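Beta-lactamase-like protein (Novosphingobium pentaromativorans US6-1, PDB 6AUF) probably hydrolyses the beta-lactam ring of antibiotics as a zinc-dependent metallo-beta-lactamase of the B3 subclass. Local coordinates at residues T29-L34 / H42-A47; R101-S106 / G114-L119. One frame throughout, in Å; residues are numbered along the deposited sequence.

Interaction 1. Residues T29-L34 / H42-A47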
loop_
_atom_site.group_PDB
_atom_site.type_symbol
_atom_site.label_atom_id
_atom_site.label_comp_id
_atom_site.label_asym_id
_atom_site.label_seq_id
_atom_site.Cartn_x
_atom_site.Cartn_y
_atom_site.Cartn_z
ATOM N N THR A 29 16.488 -1.098 13.418
ATOM C CA THR A 29 17.779 -0.427 13.478
ATOM C C THR A 29 18.386 -0.260 12.088
ATOM O O THR A 29 19.005 0.771 11.807
ATOM C CB THR A 29 18.736 -1.166 14.429
ATOM O OG1 THR A 29 19.414 -2.232 13.747
ATOM C CG2 THR A 29 17.980 -1.719 15.638
ATOM N N ALA A 30 18.194 -1.225 11.192
ATOM C CA ALA A 30 18.759 -1.065 9.858
ATOM C C ALA A 30 18.233 0.183 9.141
ATOM O O ALA A 30 18.907 0.703 8.243
ATOM C CB ALA A 30 18.491 -2.320 9.030
ATOM N N CYS A 31 17.061 0.694 9.525
ATOM C CA CYS A 31 16.461 1.849 8.856
ATOM C C CYS A 31 16.270 3.045 9.787
ATOM O O CYS A 31 15.454 3.925 9.486
ATOM C CB CYS A 31 15.108 1.480 8.231
ATOM S SG CYS A 31 15.153 0.308 6.858
ATOM N N LYS A 32 16.991 3.102 10.910
ATOM C CA LYS A 32 16.800 4.194 11.858
ATOM C C LYS A 32 16.965 5.532 11.154
ATOM O O LYS A 32 17.916 5.729 10.390
ATOM C CB LYS A 32 17.791 4.081 13.017
ATOM C CG LYS A 32 17.501 5.023 14.189
ATOM C CD LYS A 32 18.560 4.897 15.291
ATOM C CE LYS A 32 18.160 5.624 16.575
ATOM N NZ LYS A 32 18.195 7.107 16.443
ATOM N N GLY A 33 16.022 6.445 11.397
ATOM C CA GLY A 33 16.077 7.791 10.863
ATOM C C GLY A 33 15.724 7.945 9.398
ATOM O O GLY A 33 15.771 9.072 8.884
ATOM N N LEU A 34 15.358 6.862 8.709
ATOM C CA LEU A 34 15.096 6.888 7.277
ATOM C C LEU A 34 13.601 6.764 6.964
ATOM O O LEU A 34 13.212 6.172 5.951
ATOM C CB LEU A 34 15.907 5.789 6.584
ATOM C CG LEU A 34 17.432 5.928 6.658
ATOM C CD1 LEU A 34 18.167 4.695 6.129
ATOM C CD2 LEU A 34 17.876 7.171 5.913
ATOM N N HIS A 42 16.020 3.775 -0.485
ATOM C CA HIS A 42 17.143 3.331 0.318
ATOM C C HIS A 42 16.962 1.874 0.703
ATOM O O HIS A 42 15.908 1.508 1.245
ATOM C CB HIS A 42 17.265 4.187 1.568
ATOM C CG HIS A 42 18.512 3.931 2.340
ATOM N ND1 HIS A 42 18.690 2.796 3.098
ATOM C CD2 HIS A 42 19.653 4.647 2.453
ATOM C CE1 HIS A 42 19.883 2.829 3.657
ATOM N NE2 HIS A 42 20.483 3.943 3.283
ATOM N N PRO A 43 17.944 1.018 0.443
ATOM C CA PRO A 43 17.720 -0.422 0.601
ATOM C C PRO A 43 17.595 -0.821 2.061
ATOM O O PRO A 43 18.315 -0.326 2.927
ATOM C CB PRO A 43 18.958 -1.048 -0.046
ATOM C CG PRO A 43 19.617 0.081 -0.808
ATOM C CD PRO A 43 19.306 1.304 -0.029
ATOM N N ALA A 44 16.662 -1.718 2.323
ATOM C CA ALA A 44 16.379 -2.306 3.615
ATOM C C ALA A 44 16.488 -3.820 3.509
ATOM O O ALA A 44 16.206 -4.395 2.453
ATOM C CB ALA A 44 14.973 -1.929 4.109
ATOM N N PRO A 45 16.902 -4.497 4.570
ATOM C CA PRO A 45 16.949 -5.946 4.525
ATOM C C PRO A 45 15.536 -6.487 4.466
ATOM O O PRO A 45 14.640 -5.940 5.125
ATOM C CB PRO A 45 17.631 -6.315 5.846
ATOM C CG PRO A 45 17.172 -5.245 6.780
ATOM C CD PRO A 45 17.069 -3.984 5.943
ATOM N N PRO A 46 15.288 -7.536 3.685
ATOM C CA PRO A 46 13.953 -8.139 3.686
ATOM C C PRO A 46 13.622 -8.640 5.082
ATOM O O PRO A 46 14.499 -8.839 5.925
ATOM C CB PRO A 46 14.068 -9.298 2.684
ATOM C CG PRO A 46 15.388 -9.104 1.972
ATOM C CD PRO A 46 16.261 -8.326 2.911
ATOM N N ALA A 47 12.335 -8.826 5.339
ATOM C CA ALA A 47 11.941 -9.348 6.635
ATOM C C ALA A 47 10.701 -10.210 6.482
ATOM O O ALA A 47 10.015 -10.188 5.460
ATOM C CB ALA A 47 11.696 -8.232 7.653
#

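Interaction 2. Residues R101-S106 / G114-L119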
loop_
_atom_site.group_PDB
_atom_site.type_symbol
_atom_site.label_atom_id
_atom_site.label_comp_id
_atom_site.label_asym_id
_atom_site.label_seq_id
_atom_site.Cartn_x
_atom_site.Cartn_y
_atom_site.Cartn_z
ATOM N N ARG A 101 3.077 -14.160 -9.711
ATOM C CA ARG A 101 2.135 -14.177 -10.816
ATOM C C ARG A 101 1.307 -12.906 -10.928
ATOM O O ARG A 101 0.876 -12.566 -12.033
ATOM C CB ARG A 101 1.211 -15.393 -10.692
ATOM C CG ARG A 101 1.946 -16.710 -10.928
ATOM C CD ARG A 101 2.979 -16.507 -12.030
ATOM N NE ARG A 101 3.627 -17.740 -12.473
ATOM C CZ ARG A 101 4.674 -17.772 -13.294
ATOM N NH1 ARG A 101 5.191 -16.637 -13.751
ATOM N NH2 ARG A 101 5.208 -18.935 -13.651
ATOM N N TRP A 102 1.098 -12.188 -9.832
ATOM C CA TRP A 102 0.310 -10.962 -9.836
ATOM C C TRP A 102 1.075 -9.846 -9.146
ATOM O O TRP A 102 1.763 -10.078 -8.148
ATOM C CB TRP A 102 -1.031 -11.161 -9.131
ATOM C CG TRP A 102 -1.941 -12.052 -9.901
ATOM C CD1 TRP A 102 -2.088 -13.396 -9.756
ATOM C CD2 TRP A 102 -2.814 -11.662 -10.968
ATOM N NE1 TRP A 102 -3.002 -13.870 -10.660
ATOM C CE2 TRP A 102 -3.462 -12.828 -11.420
ATOM C CE3 TRP A 102 -3.112 -10.436 -11.583
ATOM C CZ2 TRP A 102 -4.398 -12.810 -12.456
ATOM C CZ3 TRP A 102 -4.036 -10.418 -12.611
ATOM C CH2 TRP A 102 -4.671 -11.598 -13.038
ATOM N N ILE A 103 0.958 -8.639 -9.689
ATOM C CA ILE A 103 1.432 -7.432 -9.027
ATOM C C ILE A 103 0.214 -6.558 -8.760
ATOM O O ILE A 103 -0.567 -6.274 -9.677
ATOM C CB ILE A 103 2.490 -6.686 -9.863
ATOM C CG1 ILE A 103 3.804 -7.459 -9.896
ATOM C CG2 ILE A 103 2.767 -5.312 -9.295
ATOM C CD1 ILE A 103 4.683 -7.039 -11.039
ATOM N N LEU A 104 0.035 -6.179 -7.500
ATOM C CA LEU A 104 -1.059 -5.335 -7.052
ATOM C C LEU A 104 -0.485 -4.015 -6.557
ATOM O O LEU A 104 0.736 -3.846 -6.454
ATOM C CB LEU A 104 -1.864 -6.016 -5.940
ATOM C CG LEU A 104 -2.250 -7.469 -6.208
ATOM C CD1 LEU A 104 -2.879 -8.071 -4.968
ATOM C CD2 LEU A 104 -3.187 -7.588 -7.412
ATOM N N THR A 105 -1.379 -3.075 -6.252
ATOM C CA THR A 105 -0.978 -1.750 -5.798
ATOM C C THR A 105 -1.863 -1.296 -4.652
ATOM O O THR A 105 -3.033 -1.672 -4.558
ATOM C CB THR A 105 -1.044 -0.693 -6.912
ATOM O OG1 THR A 105 -2.352 -0.678 -7.504
ATOM C CG2 THR A 105 0.010 -0.970 -7.965
ATOM N N SER A 106 -1.276 -0.492 -3.769
ATOM C CA SER A 106 -2.063 0.220 -2.770
ATOM C C SER A 106 -2.760 1.413 -3.427
ATOM O O SER A 106 -3.991 1.456 -3.514
ATOM C CB SER A 106 -1.169 0.658 -1.614
ATOM O OG SER A 106 -0.112 1.443 -2.130
ATOM N N GLY A 114 5.783 3.446 -8.767
ATOM C CA GLY A 114 6.622 4.070 -9.777
ATOM C C GLY A 114 7.348 3.101 -10.695
ATOM O O GLY A 114 7.661 3.447 -11.839
ATOM N N SER A 115 7.647 1.894 -10.221
ATOM C CA SER A 115 8.306 0.916 -11.075
ATOM C C SER A 115 7.486 -0.361 -11.193
ATOM O O SER A 115 8.035 -1.452 -11.332
ATOM C CB SER A 115 9.737 0.622 -10.599
ATOM O OG SER A 115 9.825 0.385 -9.205
ATOM N N ILE A 116 6.160 -0.232 -11.154
ATOM C CA ILE A 116 5.292 -1.353 -11.510
ATOM C C ILE A 116 5.691 -1.905 -12.872
ATOM O O ILE A 116 5.775 -3.124 -13.074
ATOM C CB ILE A 116 3.814 -0.912 -11.491
ATOM C CG1 ILE A 116 3.345 -0.659 -10.067
ATOM C CG2 ILE A 116 2.928 -1.972 -12.109
ATOM C CD1 ILE A 116 3.408 -1.898 -9.211
ATOM N N ALA A 117 5.959 -1.010 -13.824
ATOM C CA ALA A 117 6.238 -1.428 -15.191
ATOM C C ALA A 117 7.501 -2.279 -15.252
ATOM O O ALA A 117 7.458 -3.448 -15.650
ATOM C CB ALA A 117 6.370 -0.197 -16.085
ATOM N N GLU A 118 8.634 -1.690 -14.862
ATOM C CA GLU A 118 9.898 -2.421 -14.844
ATOM C C GLU A 118 9.799 -3.669 -13.976
ATOM O O GLU A 118 10.365 -4.717 -14.310
ATOM C CB GLU A 118 11.013 -1.494 -14.353
ATOM C CG GLU A 118 12.325 -2.174 -14.068
ATOM C CD GLU A 118 13.389 -1.201 -13.608
ATOM O OE1 GLU A 118 13.053 -0.020 -13.389
ATOM O OE2 GLU A 118 14.560 -1.616 -13.472
ATOM N N LEU A 119 9.074 -3.581 -12.861
ATOM C CA LEU A 119 8.888 -4.747 -12.008
ATOM C C LEU A 119 8.113 -5.842 -12.724
ATOM O O LEU A 119 8.331 -7.029 -12.464
ATOM C CB LEU A 119 8.157 -4.338 -10.736
ATOM C CG LEU A 119 8.534 -5.140 -9.509
ATOM C CD1 LEU A 119 10.036 -5.092 -9.376
ATOM C CD2 LEU A 119 7.846 -4.550 -8.288
#

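Interaction 1. Residues T29-L34 / H42-A47
Leu34 sets one methyl, CD1, squarely over a face of the His42 ring, a CH-pi contact in which CD1 stands 3.6 Å from the centroid of that ring and only 12° off its normal. The two side chains cross at about a right angle, and Pro43 CD lies against the opposite face of the imidazole, toward its rim, so that the ring is sandwiched between aliphatic carbons. Two smaller contacts continue the line: Cys31 SG meets Ala44 CB at 3.5 Å, and Ala30 CB lies against CD and CG of Pro45, 3.8 Å from Pro45 CD. His42 reaches Leu34 because its CG is anti to the backbone N (chi1 -171°), and its ND1 makes a weak hydrogen bond to Pro43 O. On the other side a type II turn from Cys31 to Leu34, with Gly33 at positive phi, follows the end of helix 27-30 and brings the leucine round to the imidazole. Cys31 is joined by a disulfide to Cys59, which the side chains of His42 and Ala44 also touch; backbone hydrogen bonding between His42 and Cys59 ties the second segment to the same residue. The contact thus combines a CH-pi interaction with van der Waals packing, consistent with a relative placement that depends on fit of shape and on the two ties to Cys59, one covalent and one hydrogen-bonded.

Interaction 2. Residues R101-S106 / G114-L119
Ile103 and Ile116 run past each other in opposite directions, each offering the end of a branch to the other: Ile116 CD1 comes to 3.5 Å from Ile103 CG2. The same CD1 also meets Thr105 CG2 at 3.7 Å, so the delta methyl of the helix residue bridges two strand-side residues that point toward it, while Leu104 between them turns its side chain away. Thr105 and Ile116 cross at a slant, and the threonine presents its methyl rather than its hydroxyl: with chi1 at 54° OG1 sits between the backbone N and the carbonyl carbon, and CG2, anti to the carbonyl carbon, is the branch that meets Ile116. The CB of Ile116 is not directed straight at the strand; it is the bend further out, with chi2 at -62°, that carries CD1 across. Strand 100-104 is an inner parallel strand of one sheet of the alpha-beta/beta-alpha sandwich of metallo-beta-lactamases, and helix 116-121 lies against one face of it, after the segment, partly helix 110-113, that bears the zinc ligands His107, His109, Asp111 and His112. The other branch of Ile103 serves the next turn of this helix: CD1 lies 3.9 Å from Leu119 O and more loosely, at 4.4 Å, from Leu119 CB. Leu119 itself packs on Leu74 of the neighbouring strand 72-75 and on Leu87 of helix 83-91, and Ile116 touches Ile127 of strand 126-130. Just past the strand, Thr105 O accepts a hydrogen bond from Trp192 NE1 and Ser106 N donates one to Asp76 OD1, while Ser115 OG is hydrogen-bonded to Pro79 O.

How the interactions relate
Interaction 1 is a partly buried contact of the N-terminal region, about 18 Å from the centre of the chain, whereas interaction 2 is a buried strand-helix contact about 11 Å from it. Their centres lie 21 Å apart and their nearest atoms about 11 Å, so they do not touch. Both lie near metal-binding residues: the side chain of Leu34 is about 11 Å from that of zinc ligand His251, and the side chain of Thr105 is about 7 Å from those of His107 and His112 and about 11 Å from a zinc ion. Interaction 2 is the more directly related, since its segments flank the metal-binding segment 107-112 in sequence.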